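Local coordinates for coiled-coil and C2 domain-containing protein 1-like (Drosophila melanogaster, PDB 6EI6) that binds monophosphorylated phosphatidylinositols through its C2 domain and regulates the ESCRT pathway, probably by keeping the ESCRT-III subunit shrub from polymerising inappropriately, at residues I38-R41 against M42-L46; T113-T116 against D117-E121; Q185-F188 against K189-V193; H260-E263 against K264-V267. All blocks are in the same frame, centred on the assembly; numbering follows the deposited sequence.

In the fold
The chain is the C-terminal part of the protein, a helical hairpin joined to a C2 domain, and the four contacts divide between them. In chain order, contact 1 lies on helix 34-62, contact 2 enters strand 119-128, contact 3 ends helix 182-190, and contact 4 leads from helix 255-263 into strand 265-268. Contacts 2 and 3 share the C2 sandwich, centres about 17 Å apart, and meet where Leu120 CD1 lies 3.6 Å from Phe188 CZ. Contacts 1 and 4, centres about 13 Å apart, pack together through Gln45, Leu46 and Leu266. The chain thus returns after the C2 domain to pack its last strand against its first helix.

Contact 1: residues I38-R41 against M42-L46; sequences IGVR and MEEQL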
loop_
_atom_site.group_PDB
_atom_site.type_symbol
_atom_site.label_atom_id
_atom_site.label_comp_id
_atom_site.label_asym_id
_atom_site.label_seq_id
_atom_site.Cartn_x
_atom_site.Cartn_y
_atom_site.Cartn_z
ATOM N N ILE A 38 26.045 16.804 1.285
ATOM C CA ILE A 38 24.997 17.623 0.696
ATOM C C ILE A 38 24.565 17.026 -0.627
ATOM O O ILE A 38 23.365 16.902 -0.904
ATOM C CB ILE A 38 25.468 19.084 0.529
ATOM C CG1 ILE A 38 25.521 19.795 1.890
ATOM C CG2 ILE A 38 24.540 19.839 -0.439
ATOM C CD1 ILE A 38 25.971 21.250 1.842
ATOM N N GLY A 39 25.543 16.623 -1.451
ATOM C CA GLY A 39 25.232 16.003 -2.729
ATOM C C GLY A 39 24.434 14.725 -2.577
ATOM O O GLY A 39 23.483 14.481 -3.326
ATOM N N VAL A 40 24.791 13.900 -1.590
ATOM C CA VAL A 40 24.044 12.675 -1.357
ATOM C C VAL A 40 22.611 12.996 -0.945
ATOM O O VAL A 40 21.658 12.384 -1.437
ATOM C CB VAL A 40 24.786 11.819 -0.311
ATOM C CG1 VAL A 40 23.861 10.816 0.358
ATOM C CG2 VAL A 40 25.958 11.114 -0.956
ATOM N N ARG A 41 22.433 13.970 -0.049
ATOM C CA ARG A 41 21.096 14.358 0.404
ATOM C C ARG A 41 20.259 14.997 -0.706
ATOM O O ARG A 41 19.038 14.794 -0.767
ATOM C CB ARG A 41 21.214 15.306 1.595
ATOM C CG ARG A 41 21.875 14.669 2.816
ATOM C CD ARG A 41 20.957 13.621 3.471
ATOM N NE ARG A 41 21.592 12.944 4.612
ATOM C CZ ARG A 41 20.931 12.384 5.628
ATOM N NH1 ARG A 41 19.606 12.398 5.690
ATOM N NH2 ARG A 41 21.606 11.821 6.602
ATOM N N MET A 42 20.887 15.786 -1.579
ATOM C CA MET A 42 20.193 16.287 -2.758
ATOM C C MET A 42 19.578 15.137 -3.544
ATOM O O MET A 42 18.399 15.166 -3.919
ATOM C CB MET A 42 21.168 17.075 -3.639
ATOM C CG MET A 42 21.514 18.450 -3.117
ATOM S SD MET A 42 22.920 19.189 -3.985
ATOM C CE MET A 42 22.216 19.380 -5.653
ATOM N N GLU A 43 20.375 14.110 -3.804
ATOM C CA GLU A 43 19.885 12.981 -4.579
ATOM C C GLU A 43 18.810 12.204 -3.814
ATOM O O GLU A 43 17.773 11.835 -4.383
ATOM C CB GLU A 43 21.070 12.101 -4.950
ATOM C CG GLU A 43 20.718 11.028 -5.918
ATOM C CD GLU A 43 21.933 10.412 -6.547
ATOM O OE1 GLU A 43 23.006 11.089 -6.556
ATOM O OE2 GLU A 43 21.796 9.255 -7.017
ATOM N N GLU A 44 19.027 11.963 -2.519
ATOM C CA GLU A 44 18.005 11.322 -1.690
ATOM C C GLU A 44 16.698 12.099 -1.715
ATOM O O GLU A 44 15.613 11.511 -1.858
ATOM C CB GLU A 44 18.499 11.202 -0.250
ATOM C CG GLU A 44 19.592 10.200 -0.098
ATOM C CD GLU A 44 19.026 8.791 0.020
ATOM O OE1 GLU A 44 17.889 8.636 0.569
ATOM O OE2 GLU A 44 19.697 7.844 -0.463
ATOM N N GLN A 45 16.787 13.427 -1.536
ATOM C CA GLN A 45 15.587 14.242 -1.504
ATOM C C GLN A 45 14.816 14.119 -2.808
ATOM O O GLN A 45 13.586 13.973 -2.796
ATOM C CB GLN A 45 15.940 15.698 -1.229
ATOM C CG GLN A 45 14.719 16.624 -1.277
ATOM C CD GLN A 45 13.853 16.482 -0.035
ATOM O OE1 GLN A 45 14.359 16.157 1.027
ATOM N NE2 GLN A 45 12.547 16.726 -0.166
ATOM N N LEU A 46 15.527 14.160 -3.943
ATOM C CA LEU A 46 14.866 14.075 -5.238
ATOM C C LEU A 46 14.279 12.686 -5.452
ATOM O O LEU A 46 13.156 12.552 -5.954
ATOM C CB LEU A 46 15.857 14.434 -6.358
ATOM C CG LEU A 46 16.288 15.909 -6.433
ATOM C CD1 LEU A 46 17.533 16.104 -7.336
ATOM C CD2 LEU A 46 15.133 16.800 -6.902
#
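Met42 turns CG toward the preceding turn of helix, anti to its own carbonyl carbon (chi1 -75°), while Ile38 sends CG2 anti to its backbone N; the two side chains therefore meet one turn apart. The Met42 sulfur rests beside that methyl branch, SD to Ile38 CG2 4.0 Å, the chains crossing obliquely. The CG methylene of Met42 lies close to the backbone, 3.3 Å from Ile38 O. That same carbonyl accepts the Met42 amide, N to O 2.8 Å, in a bond close to straight at 164°. The series continues with Glu43 N on Gly39 O, Glu44 N on Val40 O at 2.9 Å, and Gln45 N on Arg41 O at 2.7 Å. An alanine here in place of Met42 would leave Ile38 CG2 without its sulfur neighbour and would probably open a gap against Val86 and Leu96, which the methionine also touches. On the next face, Glu44 CG sits 3.3 Å from Val40 O, and the same Glu44 CG is 4.3 Å from Val40 CG1. The charged ends find partners along the helix or across to its neighbour: Arg41 NE pairs with Glu37, and the Glu43 carboxylate is gripped by both Lys90 and Arg87. Those two basic residues, with the apolar contacts of Met42 and Leu46 on Val86, join this turn to helix 66-91. The result is the i to i+4 hydrogen bonding of an alpha helix, here helix 34-62, one face of which packs on helix 66-91 in an antiparallel helical hairpin.

Contact 2: residues T113-T116 against D117-E121; sequences TDLT and DSELE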
loop_
_atom_site.group_PDB
_atom_site.type_symbol
_atom_site.label_atom_id
_atom_site.label_comp_id
_atom_site.label_asym_id
_atom_site.label_seq_id
_atom_site.Cartn_x
_atom_site.Cartn_y
_atom_site.Cartn_z
ATOM N N THR A 113 -11.500 10.026 -0.005
ATOM C CA THR A 113 -12.342 10.839 0.871
ATOM C C THR A 113 -13.525 10.065 1.443
ATOM O O THR A 113 -14.099 10.496 2.446
ATOM C CB THR A 113 -12.880 12.054 0.134
ATOM O OG1 THR A 113 -13.528 11.613 -1.068
ATOM C CG2 THR A 113 -11.754 12.994 -0.207
ATOM N N ASP A 114 -13.903 8.942 0.825
ATOM C CA ASP A 114 -14.992 8.090 1.306
ATOM C C ASP A 114 -14.768 7.539 2.711
ATOM O O ASP A 114 -15.684 6.914 3.254
ATOM C CB ASP A 114 -15.183 6.920 0.347
ATOM C CG ASP A 114 -13.853 6.328 -0.099
ATOM O OD1 ASP A 114 -13.082 5.864 0.773
ATOM O OD2 ASP A 114 -13.559 6.347 -1.312
ATOM N N LEU A 115 -13.598 7.746 3.312
ATOM C CA LEU A 115 -13.248 7.118 4.577
ATOM C C LEU A 115 -12.977 8.164 5.644
ATOM O O LEU A 115 -12.309 9.166 5.395
ATOM C CB LEU A 115 -12.003 6.232 4.432
ATOM C CG LEU A 115 -12.108 4.727 4.197
ATOM C CD1 LEU A 115 -13.166 4.364 3.174
ATOM C CD2 LEU A 115 -10.761 4.250 3.715
ATOM N N THR A 116 -13.475 7.910 6.841
ATOM C CA THR A 116 -13.090 8.706 7.994
ATOM C C THR A 116 -11.572 8.693 8.156
ATOM O O THR A 116 -10.871 7.818 7.645
ATOM C CB THR A 116 -13.784 8.154 9.250
ATOM O OG1 THR A 116 -15.199 8.274 9.076
ATOM C CG2 THR A 116 -13.390 8.891 10.526
ATOM N N ASP A 117 -11.066 9.708 8.853
ATOM C CA ASP A 117 -9.687 9.699 9.323
ATOM C C ASP A 117 -9.386 8.477 10.185
ATOM O O ASP A 117 -8.245 7.996 10.204
ATOM C CB ASP A 117 -9.409 10.989 10.116
ATOM C CG ASP A 117 -7.938 11.147 10.491
ATOM O OD1 ASP A 117 -7.128 11.496 9.590
ATOM O OD2 ASP A 117 -7.597 10.912 11.679
ATOM N N SER A 118 -10.380 7.971 10.913
ATOM C CA SER A 118 -10.179 6.891 11.870
ATOM C C SER A 118 -10.456 5.515 11.280
ATOM O O SER A 118 -10.412 4.526 12.015
ATOM C CB SER A 118 -11.069 7.107 13.095
ATOM O OG SER A 118 -12.440 6.936 12.754
ATOM N N GLU A 119 -10.722 5.424 9.982
ATOM C CA GLU A 119 -11.267 4.217 9.380
ATOM C C GLU A 119 -10.260 3.531 8.469
ATOM O O GLU A 119 -9.698 4.158 7.561
ATOM C CB GLU A 119 -12.530 4.533 8.584
ATOM C CG GLU A 119 -13.746 4.559 9.454
ATOM C CD GLU A 119 -15.028 4.671 8.671
ATOM O OE1 GLU A 119 -14.989 5.067 7.471
ATOM O OE2 GLU A 119 -16.083 4.353 9.277
ATOM N N LEU A 120 -10.069 2.236 8.694
ATOM C CA LEU A 120 -9.410 1.354 7.748
ATOM C C LEU A 120 -10.461 0.440 7.143
ATOM O O LEU A 120 -11.274 -0.136 7.871
ATOM C CB LEU A 120 -8.314 0.543 8.433
ATOM C CG LEU A 120 -7.559 -0.375 7.484
ATOM C CD1 LEU A 120 -6.061 -0.349 7.749
ATOM C CD2 LEU A 120 -8.106 -1.777 7.630
ATOM N N GLU A 121 -10.443 0.311 5.822
ATOM C CA GLU A 121 -11.365 -0.553 5.104
ATOM C C GLU A 121 -10.619 -1.745 4.508
ATOM O O GLU A 121 -9.532 -1.587 3.944
ATOM C CB GLU A 121 -12.079 0.217 3.994
ATOM C CG GLU A 121 -13.119 -0.609 3.267
ATOM C CD GLU A 121 -13.846 0.179 2.213
ATOM O OE1 GLU A 121 -14.960 0.676 2.513
ATOM O OE2 GLU A 121 -13.295 0.309 1.090
#
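A type I beta turn from Thr116 to Glu119 carries the chain into strand 119-128 of the C2 sandwich, and Thr116 and Glu119 touch across it by backbone and side chain. The turn's own bond, Glu119 N to Thr116 O, is weak at 3.3 Å. A second bond runs the other way: Thr116 N donates to Glu119 OE1, also at 3.3 Å, fairly straight at 161° but reaching the oxygen from above the carboxylate plane. Glu119 can reach back because CG sits beside its backbone N (chi1 -85°) and the chain then runs extended. On the way it passes Thr116, with Glu119 CG 3.6 Å from Thr116 CB. The Thr116 methyl CG2 lies 3.1 Å from Ser118 OG, within the turn, and that hydroxyl is hydrogen-bonded to Asp176. Before the turn, Leu115 sets CD1 4.2 Å from OE1 of Glu121, two residues further into the strand than Glu119, the two side chains at about a right angle. The carboxylate of Glu121 is paired with Arg172 and Arg248 of the neighbouring strands. A leucine in place of Glu119 would probably leave the Thr116 amide without its carboxylate acceptor and the turn with only its weak backbone bond. The chemistry thus implies a turn closed from both directions, with Glu119 answering a backbone N-H and, more distantly, the charge of Lys174.

Contact 3: residues Q185-F188 against K189-V193; sequences QRIF and KRHGV. With SO4 (sulfate ion), chain C.
Three successive i to i+4 bonds, Lys189 N to Gln185 O, Arg190 N to Arg186 O and His191 N to Ile187 O, carry helix 182-190 to its end, where His191 leaves helical geometry and the chain enters strand 192-199. Water 1 bridges this exit, giving hydrogen bonds to Phe188 O and His191 O. On the outer side Arg186, Arg190 and His191 crowd together. The His191 ring comes edge-on to the Arg186 guanidinium, putting NE2 over the centre of one face, 3.2 Å from Arg186 CZ, with the two planes 75° apart. Arg190 approaches the same guanidinium at its edge; its own plane stands 78° from that of Arg186. The NE atoms of Arg186 and Arg190 are only 3.0 Å apart, two like-charged donors, an approach that would probably be unfavourable. CG of Arg186 lies anti to the backbone N (chi1 -160°), and a bend at chi2 brings the guanidinium to His191. Across the ring from NE2, His191 ND1 donates to sulfate O2 at 2.9 Å, the oxygen lying in the plane of the ring. Gly192 N adds a bond to O1 at 3.2 Å, and Lys216 also holds the ion, which probably came from the crystallisation liquor. Phe188, on the buried side, packs on Leu120 and Ile253. Lys189, on the exposed side, forms a salt bridge with Glu221. The arrangement is that of a helix C-terminus opening into a strand of the C2 beta sandwich, with an anion held just past the last helical turn.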
loop_
_atom_site.group_PDB
_atom_site.type_symbol
_atom_site.label_atom_id
_atom_site.label_comp_id
_atom_site.label_asym_id
_atom_site.label_seq_id
_atom_site.Cartn_x
_atom_site.Cartn_y
_atom_site.Cartn_z
ATOM N N GLN A 185 0.490 2.566 15.526
ATOM C CA GLN A 185 1.557 2.792 14.563
ATOM C C GLN A 185 2.497 1.589 14.503
ATOM O O GLN A 185 2.985 1.234 13.425
ATOM C CB GLN A 185 2.296 4.085 14.913
ATOM C CG GLN A 185 1.363 5.310 14.981
ATOM C CD GLN A 185 1.745 6.320 16.074
ATOM O OE1 GLN A 185 2.909 6.433 16.462
ATOM N NE2 GLN A 185 0.754 7.055 16.570
ATOM N N ARG A 186 2.754 0.948 15.653
ATOM C CA ARG A 186 3.409 -0.363 15.696
ATOM C C ARG A 186 2.777 -1.329 14.705
ATOM O O ARG A 186 3.457 -1.964 13.885
ATOM C CB ARG A 186 3.296 -0.947 17.111
ATOM C CG ARG A 186 4.344 -2.066 17.425
ATOM C CD ARG A 186 3.818 -3.443 17.974
ATOM N NE ARG A 186 4.896 -4.410 17.757
ATOM C CZ ARG A 186 5.046 -5.617 18.305
ATOM N NH1 ARG A 186 4.189 -6.100 19.196
ATOM N NH2 ARG A 186 6.107 -6.340 17.950
ATOM N N ILE A 187 1.458 -1.439 14.778
ATOM C CA ILE A 187 0.747 -2.432 13.992
ATOM C C ILE A 187 0.944 -2.163 12.508
ATOM O O ILE A 187 1.229 -3.081 11.731
ATOM C CB ILE A 187 -0.737 -2.446 14.397
ATOM C CG1 ILE A 187 -0.909 -3.152 15.756
ATOM C CG2 ILE A 187 -1.607 -3.072 13.302
ATOM C CD1 ILE A 187 -2.240 -2.843 16.431
ATOM N N PHE A 188 0.818 -0.897 12.091
ATOM C CA PHE A 188 1.059 -0.581 10.687
ATOM C C PHE A 188 2.513 -0.789 10.294
ATOM O O PHE A 188 2.786 -1.161 9.150
ATOM C CB PHE A 188 0.628 0.844 10.382
ATOM C CG PHE A 188 -0.834 0.987 10.216
ATOM C CD1 PHE A 188 -1.413 0.810 8.974
ATOM C CD2 PHE A 188 -1.643 1.254 11.309
ATOM C CE1 PHE A 188 -2.788 0.924 8.816
ATOM C CE2 PHE A 188 -3.003 1.370 11.164
ATOM C CZ PHE A 188 -3.582 1.211 9.915
ATOM N N LYS A 189 3.455 -0.598 11.224
ATOM C CA LYS A 189 4.864 -0.759 10.879
ATOM C C LYS A 189 5.220 -2.227 10.664
ATOM O O LYS A 189 5.911 -2.579 9.699
ATOM C CB LYS A 189 5.744 -0.151 11.974
ATOM C CG LYS A 189 7.156 0.249 11.492
ATOM C CD LYS A 189 7.743 1.405 12.345
ATOM C CE LYS A 189 8.687 2.319 11.545
ATOM N NZ LYS A 189 7.955 3.248 10.607
ATOM N N ARG A 190 4.740 -3.106 11.545
ATOM C CA ARG A 190 5.335 -4.428 11.672
ATOM C C ARG A 190 4.401 -5.572 11.303
ATOM O O ARG A 190 4.882 -6.683 11.056
ATOM C CB ARG A 190 5.863 -4.655 13.098
ATOM C CG ARG A 190 7.143 -3.913 13.414
ATOM C CD ARG A 190 7.728 -4.288 14.761
ATOM N NE ARG A 190 7.165 -3.597 15.922
ATOM C CZ ARG A 190 7.902 -2.820 16.721
ATOM N NH1 ARG A 190 9.185 -2.645 16.476
ATOM N NH2 ARG A 190 7.385 -2.215 17.783
ATOM N N HIS A 191 3.095 -5.351 11.282
ATOM C CA HIS A 191 2.113 -6.430 11.345
ATOM C C HIS A 191 1.215 -6.383 10.114
ATOM O O HIS A 191 1.408 -5.569 9.207
ATOM C CB HIS A 191 1.326 -6.338 12.660
ATOM C CG HIS A 191 2.189 -6.502 13.881
ATOM N ND1 HIS A 191 3.047 -7.570 14.054
ATOM C CD2 HIS A 191 2.332 -5.727 14.981
ATOM C CE1 HIS A 191 3.677 -7.448 15.211
ATOM N NE2 HIS A 191 3.258 -6.339 15.794
ATOM N N GLY A 192 0.235 -7.282 10.079
ATOM C CA GLY A 192 -0.555 -7.462 8.884
ATOM C C GLY A 192 -1.962 -7.933 9.186
ATOM O O GLY A 192 -2.354 -8.114 10.341
ATOM N N VAL A 193 -2.725 -8.113 8.108
ATOM C CA VAL A 193 -4.091 -8.621 8.122
ATOM C C VAL A 193 -4.074 -10.056 7.605
ATOM O O VAL A 193 -3.462 -10.331 6.567
ATOM C CB VAL A 193 -4.993 -7.749 7.235
ATOM C CG1 VAL A 193 -6.427 -8.195 7.328
ATOM C CG2 VAL A 193 -4.830 -6.289 7.610
HETATM S S SO4 C . 1.762 -10.337 11.718
HETATM O O1 SO4 C . 0.578 -9.604 12.199
HETATM O O2 SO4 C . 2.939 -10.031 12.547
HETATM O O3 SO4 C . 2.027 -9.961 10.317
HETATM O O4 SO4 C . 1.493 -11.778 11.823
HETATM O O HOH W 1 3.459 -3.820 8.492
#

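Contact 4: residues H260-E263 against K264-V267; sequences HITE and KWLV
Trp265 turns the edge of its indole to the last turn of helix 255-263, with CE3 nearest: it lies 4.0 Å from Ile261 O and 4.2 Å from Thr262 CA, both near the ring plane. This is a helix-to-strand transition, in which helix 255-263 gives way through Lys264 to strand 265-268, the antiparallel partner of strand 99-102. Chi1 (-158°) sets CG of Trp265 anti to the backbone N and carries the indole to the helix; chi2 (-106°) turns its edge there. The side chain also touches Gln49 and Cys53 of helix 34-62 and Val79 of helix 66-91. Phe106 meets it too, the two ring planes inclined at about 40°. Thr262 lies at the same edge, its OG1 4.4 Å from Trp265 CE3, and that hydroxyl is hydrogen-bonded to Arg104 O. Lys264 folds its CG back over the peptide, 3.3 Å from Glu263 C. Leu266 reaches Gln45 on helix 34-62 and Phe99 on the partner strand, while its backbone N donates to Gln49. The amide of Lys264 has two acceptors, a weak one in His260 O and a shorter one in Ile261 O. The second bond, Lys264 N to Ile261 O at 3.2 Å, meets that oxygen from well above the carbonyl plane.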
loop_
_atom_site.group_PDB
_atom_site.type_symbol
_atom_site.label_atom_id
_atom_site.label_comp_id
_atom_site.label_asym_id
_atom_site.label_seq_id
_atom_site.Cartn_x
_atom_site.Cartn_y
_atom_site.Cartn_z
ATOM N N HIS A 260 5.366 17.717 4.924
ATOM C CA HIS A 260 6.542 18.556 5.096
ATOM C C HIS A 260 7.407 18.527 3.846
ATOM O O HIS A 260 7.865 19.579 3.385
ATOM C CB HIS A 260 7.323 18.139 6.343
ATOM C CG HIS A 260 6.533 18.288 7.617
ATOM N ND1 HIS A 260 5.446 19.137 7.727
ATOM C CD2 HIS A 260 6.661 17.689 8.830
ATOM C CE1 HIS A 260 4.935 19.048 8.945
ATOM N NE2 HIS A 260 5.652 18.176 9.635
ATOM N N ILE A 261 7.584 17.342 3.243
ATOM C CA ILE A 261 8.356 17.242 2.005
ATOM C C ILE A 261 7.727 18.090 0.908
ATOM O O ILE A 261 8.422 18.754 0.131
ATOM C CB ILE A 261 8.474 15.773 1.574
ATOM C CG1 ILE A 261 9.248 14.996 2.642
ATOM C CG2 ILE A 261 9.091 15.653 0.148
ATOM C CD1 ILE A 261 9.694 13.676 2.177
ATOM N N THR A 262 6.409 18.067 0.808
ATOM C CA THR A 262 5.796 18.819 -0.272
ATOM C C THR A 262 5.926 20.341 -0.070
ATOM O O THR A 262 5.796 21.100 -1.036
ATOM C CB THR A 262 4.346 18.360 -0.430
ATOM O OG1 THR A 262 3.942 18.627 -1.765
ATOM C CG2 THR A 262 3.419 19.065 0.527
ATOM N N GLU A 263 6.233 20.792 1.147
ATOM C CA GLU A 263 6.397 22.207 1.422
ATOM C C GLU A 263 7.795 22.706 1.140
ATOM O O GLU A 263 8.000 23.921 1.074
ATOM C CB GLU A 263 6.044 22.506 2.870
ATOM C CG GLU A 263 4.556 22.534 3.101
ATOM C CD GLU A 263 4.222 22.190 4.528
ATOM O OE1 GLU A 263 5.137 22.368 5.385
ATOM O OE2 GLU A 263 3.069 21.735 4.785
ATOM N N LYS A 264 8.755 21.809 0.989
ATOM C CA LYS A 264 10.096 22.171 0.579
ATOM C C LYS A 264 10.515 21.283 -0.590
ATOM O O LYS A 264 11.405 20.447 -0.504
ATOM C CB LYS A 264 11.068 22.075 1.744
ATOM C CG LYS A 264 10.454 22.455 3.060
ATOM C CD LYS A 264 11.518 22.784 4.103
ATOM C CE LYS A 264 11.743 21.600 5.053
ATOM N NZ LYS A 264 12.850 21.877 6.023
ATOM N N TRP A 265 9.859 21.479 -1.717
ATOM C CA TRP A 265 10.188 20.732 -2.911
ATOM C C TRP A 265 11.536 21.215 -3.431
ATOM O O TRP A 265 11.661 22.360 -3.881
ATOM C CB TRP A 265 9.087 20.941 -3.951
ATOM C CG TRP A 265 8.992 19.896 -4.993
ATOM C CD1 TRP A 265 9.377 20.006 -6.300
ATOM C CD2 TRP A 265 8.416 18.593 -4.850
ATOM N NE1 TRP A 265 9.084 18.848 -6.978
ATOM C CE2 TRP A 265 8.487 17.968 -6.109
ATOM C CE3 TRP A 265 7.832 17.902 -3.782
ATOM C CZ2 TRP A 265 8.031 16.671 -6.325
ATOM C CZ3 TRP A 265 7.380 16.624 -3.987
ATOM C CH2 TRP A 265 7.483 16.014 -5.255
ATOM N N LEU A 266 12.541 20.345 -3.406
ATOM C CA LEU A 266 13.836 20.722 -3.964
ATOM C C LEU A 266 13.742 20.725 -5.487
ATOM O O LEU A 266 13.232 19.774 -6.079
ATOM C CB LEU A 266 14.919 19.773 -3.483
ATOM C CG LEU A 266 16.361 20.205 -3.635
ATOM C CD1 LEU A 266 17.180 19.649 -2.507
ATOM C CD2 LEU A 266 16.941 19.779 -4.992
ATOM N N VAL A 267 14.225 21.807 -6.106
ATOM C CA VAL A 267 14.182 22.029 -7.554
ATOM C C VAL A 267 15.524 22.622 -7.969
ATOM O O VAL A 267 16.005 23.562 -7.331
ATOM C CB VAL A 267 13.035 22.996 -7.940
ATOM C CG1 VAL A 267 13.168 23.499 -9.382
ATOM C CG2 VAL A 267 11.669 22.396 -7.699
#